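Transcription anti-terminator antagonist UpxZ (Bacteroides uniformis ATCC 8492, PDB 4EPZ) probably antagonises transcription anti-termination, and so takes part in regulating capsular polysaccharide synthesis. Local coordinates at residues Arg90-Met95 and Ser113-Glu118. Residues are numbered along the deposited sequence; the frame is centred on the assembly and turned at random.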
loop_
_atom_site.group_PDB
_atom_site.type_symbol
_atom_site.label_atom_id
_atom_site.label_comp_id
_atom_site.label_asym_id
_atom_site.label_seq_id
_atom_site.Cartn_x
_atom_site.Cartn_y
_atom_site.Cartn_z
ATOM N N ARG A 90 1.584 5.662 11.683
ATOM C CA ARG A 90 2.807 6.315 11.185
ATOM C C ARG A 90 2.514 7.131 9.915
ATOM O O ARG A 90 3.085 8.223 9.729
ATOM C CB ARG A 90 3.890 5.265 10.926
ATOM C CG ARG A 90 4.470 4.686 12.235
ATOM C CD ARG A 90 5.269 3.420 11.937
ATOM N NE ARG A 90 6.370 3.672 11.004
ATOM C CZ ARG A 90 7.217 2.743 10.573
ATOM N NH1 ARG A 90 7.118 1.492 11.005
ATOM N NH2 ARG A 90 8.175 3.059 9.717
ATOM N N ILE A 91 1.617 6.615 9.035
ATOM C CA ILE A 91 1.276 7.344 7.804
ATOM C C ILE A 91 0.478 8.612 8.131
ATOM O O ILE A 91 0.772 9.669 7.570
ATOM C CB ILE A 91 0.517 6.411 6.839
ATOM C CG1 ILE A 91 1.452 5.280 6.325
ATOM C CG2 ILE A 91 -0.107 7.204 5.702
ATOM C CD1 ILE A 91 0.654 4.127 5.653
ATOM N N TYR A 92 -0.535 8.527 9.019
ATOM C CA TYR A 92 -1.308 9.716 9.381
ATOM C C TYR A 92 -0.395 10.804 9.989
ATOM O O TYR A 92 -0.624 11.979 9.738
ATOM C CB TYR A 92 -2.409 9.358 10.379
ATOM C CG TYR A 92 -3.697 8.869 9.748
ATOM C CD1 TYR A 92 -4.585 9.760 9.146
ATOM C CD2 TYR A 92 -4.077 7.530 9.839
ATOM C CE1 TYR A 92 -5.801 9.326 8.616
ATOM C CE2 TYR A 92 -5.288 7.085 9.312
ATOM C CZ TYR A 92 -6.136 7.984 8.683
ATOM O OH TYR A 92 -7.341 7.542 8.218
ATOM N N ASN A 93 0.687 10.413 10.675
ATOM C CA ASN A 93 1.621 11.376 11.265
ATOM C C ASN A 93 2.483 12.097 10.246
ATOM O O ASN A 93 3.075 13.124 10.595
ATOM C CB ASN A 93 2.524 10.691 12.295
ATOM C CG ASN A 93 1.803 10.288 13.547
ATOM O OD1 ASN A 93 0.679 10.732 13.841
ATOM N ND2 ASN A 93 2.422 9.403 14.296
ATOM N N ILE A 94 2.606 11.584 9.014
ATOM C CA ILE A 94 3.450 12.295 8.037
ATOM C C ILE A 94 2.654 12.794 6.817
ATOM O O ILE A 94 3.210 13.558 6.033
ATOM C CB ILE A 94 4.644 11.393 7.557
ATOM C CG1 ILE A 94 4.155 10.147 6.765
ATOM C CG2 ILE A 94 5.571 11.057 8.728
ATOM C CD1 ILE A 94 5.230 9.388 6.010
HETATM N N MSE A 95 1.409 12.294 6.591
HETATM C CA MSE A 95 0.681 12.576 5.346
HETATM C C MSE A 95 0.640 14.058 4.970
HETATM O O MSE A 95 0.971 14.390 3.825
HETATM C CB MSE A 95 -0.763 12.003 5.409
HETATM C CG MSE A 95 -1.493 12.106 4.093
HETATM SE SE MSE A 95 -0.725 10.819 2.870
HETATM C CE MSE A 95 -1.716 9.334 3.437
ATOM N N SER A 113 -7.853 2.128 1.761
ATOM C CA SER A 113 -8.330 0.741 1.709
ATOM C C SER A 113 -8.439 0.089 3.085
ATOM O O SER A 113 -9.234 -0.843 3.272
ATOM C CB SER A 113 -7.394 -0.099 0.863
ATOM O OG SER A 113 -6.215 -0.477 1.560
ATOM N N GLU A 114 -7.618 0.549 4.027
ATOM C CA GLU A 114 -7.567 -0.005 5.388
ATOM C C GLU A 114 -8.530 0.662 6.344
ATOM O O GLU A 114 -8.885 0.061 7.357
ATOM C CB GLU A 114 -6.168 0.155 5.977
ATOM C CG GLU A 114 -5.144 -0.772 5.336
ATOM C CD GLU A 114 -5.254 -2.241 5.696
ATOM O OE1 GLU A 114 -5.877 -2.570 6.731
ATOM O OE2 GLU A 114 -4.747 -3.072 4.912
ATOM N N THR A 115 -8.940 1.887 6.054
ATOM C CA THR A 115 -9.742 2.692 6.974
ATOM C C THR A 115 -11.116 3.068 6.485
ATOM O O THR A 115 -12.003 3.352 7.326
ATOM C CB THR A 115 -8.993 4.028 7.229
ATOM O OG1 THR A 115 -8.819 4.729 5.975
ATOM C CG2 THR A 115 -7.605 3.821 7.884
ATOM N N TYR A 116 -11.274 3.188 5.136
ATOM C CA TYR A 116 -12.426 3.765 4.478
ATOM C C TYR A 116 -12.659 5.178 5.048
ATOM O O TYR A 116 -13.801 5.606 5.239
ATOM C CB TYR A 116 -13.670 2.862 4.525
ATOM C CG TYR A 116 -13.528 1.814 3.456
ATOM C CD1 TYR A 116 -13.772 2.124 2.121
ATOM C CD2 TYR A 116 -12.990 0.565 3.746
ATOM C CE1 TYR A 116 -13.502 1.220 1.108
ATOM C CE2 TYR A 116 -12.764 -0.369 2.737
ATOM C CZ TYR A 116 -12.990 -0.022 1.418
ATOM O OH TYR A 116 -12.797 -0.926 0.404
ATOM N N ASP A 117 -11.546 5.899 5.342
ATOM C CA ASP A 117 -11.576 7.300 5.781
ATOM C C ASP A 117 -11.867 8.134 4.526
ATOM O O ASP A 117 -11.003 8.257 3.652
ATOM C CB ASP A 117 -10.244 7.671 6.428
ATOM C CG ASP A 117 -10.066 9.114 6.851
ATOM O OD1 ASP A 117 -10.999 9.927 6.627
ATOM O OD2 ASP A 117 -9.055 9.409 7.489
ATOM N N GLU A 118 -13.070 8.740 4.453
ATOM C CA GLU A 118 -13.481 9.497 3.269
ATOM C C GLU A 118 -12.557 10.712 3.000
ATOM O O GLU A 118 -12.433 11.135 1.850
ATOM C CB GLU A 118 -14.954 9.914 3.376
ATOM C CG GLU A 118 -15.907 8.723 3.271
ATOM C CD GLU A 118 -15.889 7.852 2.018
ATOM O OE1 GLU A 118 -15.266 8.241 1.001
ATOM O OE2 GLU A 118 -16.506 6.762 2.060
#
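Tyr92 of helix 80-92 reaches across the surface of this all-helical protein to Asp117, the N-cap of helix 118-129. The contact thus joins helix 80-92 to the corner where helix 102-115 gives way to helix 118-129. One hydrogen bond carries it. Tyr92 OH donates to Asp117 OD2 at 2.6 Å, and OD2 accepts with its anti lone pair, the one away from OD1. The two side chains approach from opposite directions. OD2 sits at the edge of the ring, in its plane, and ring and carboxylate lie 23° apart, nearly coplanar. With chi1 at 176° the carboxylate of Asp117 extends away from its backbone N toward Tyr92. The two oxygens have separate partners: OD2 takes the phenol and OD1 the backbone N of Glu119. With an alanine here, the Tyr92 hydroxyl would probably lose this acceptor and the start of helix 118-129 its side-chain cap.

The van der Waals part is small. The methyl CG2 of Thr115 lies 3.7 Å from Tyr92 OH, near the ring plane at its edge. Leu120 of helix 118-129 touches both Tyr92 and Thr115.

Bonds within the corner probably help to place Asp117. Tyr116 leaves the helix with positive phi (54°) and turns the chain. Its hydroxyl bonds to the backbone O of Phe150, a link to helix 138-152. Thr115 OG1 bonds to the backbone O of Gly111, one turn back. An ST turn spans the bend: the same oxygen, Thr115 OG1, accepts from Asp117 N at 3.0 Å, with an angle of 154° at the hydrogen.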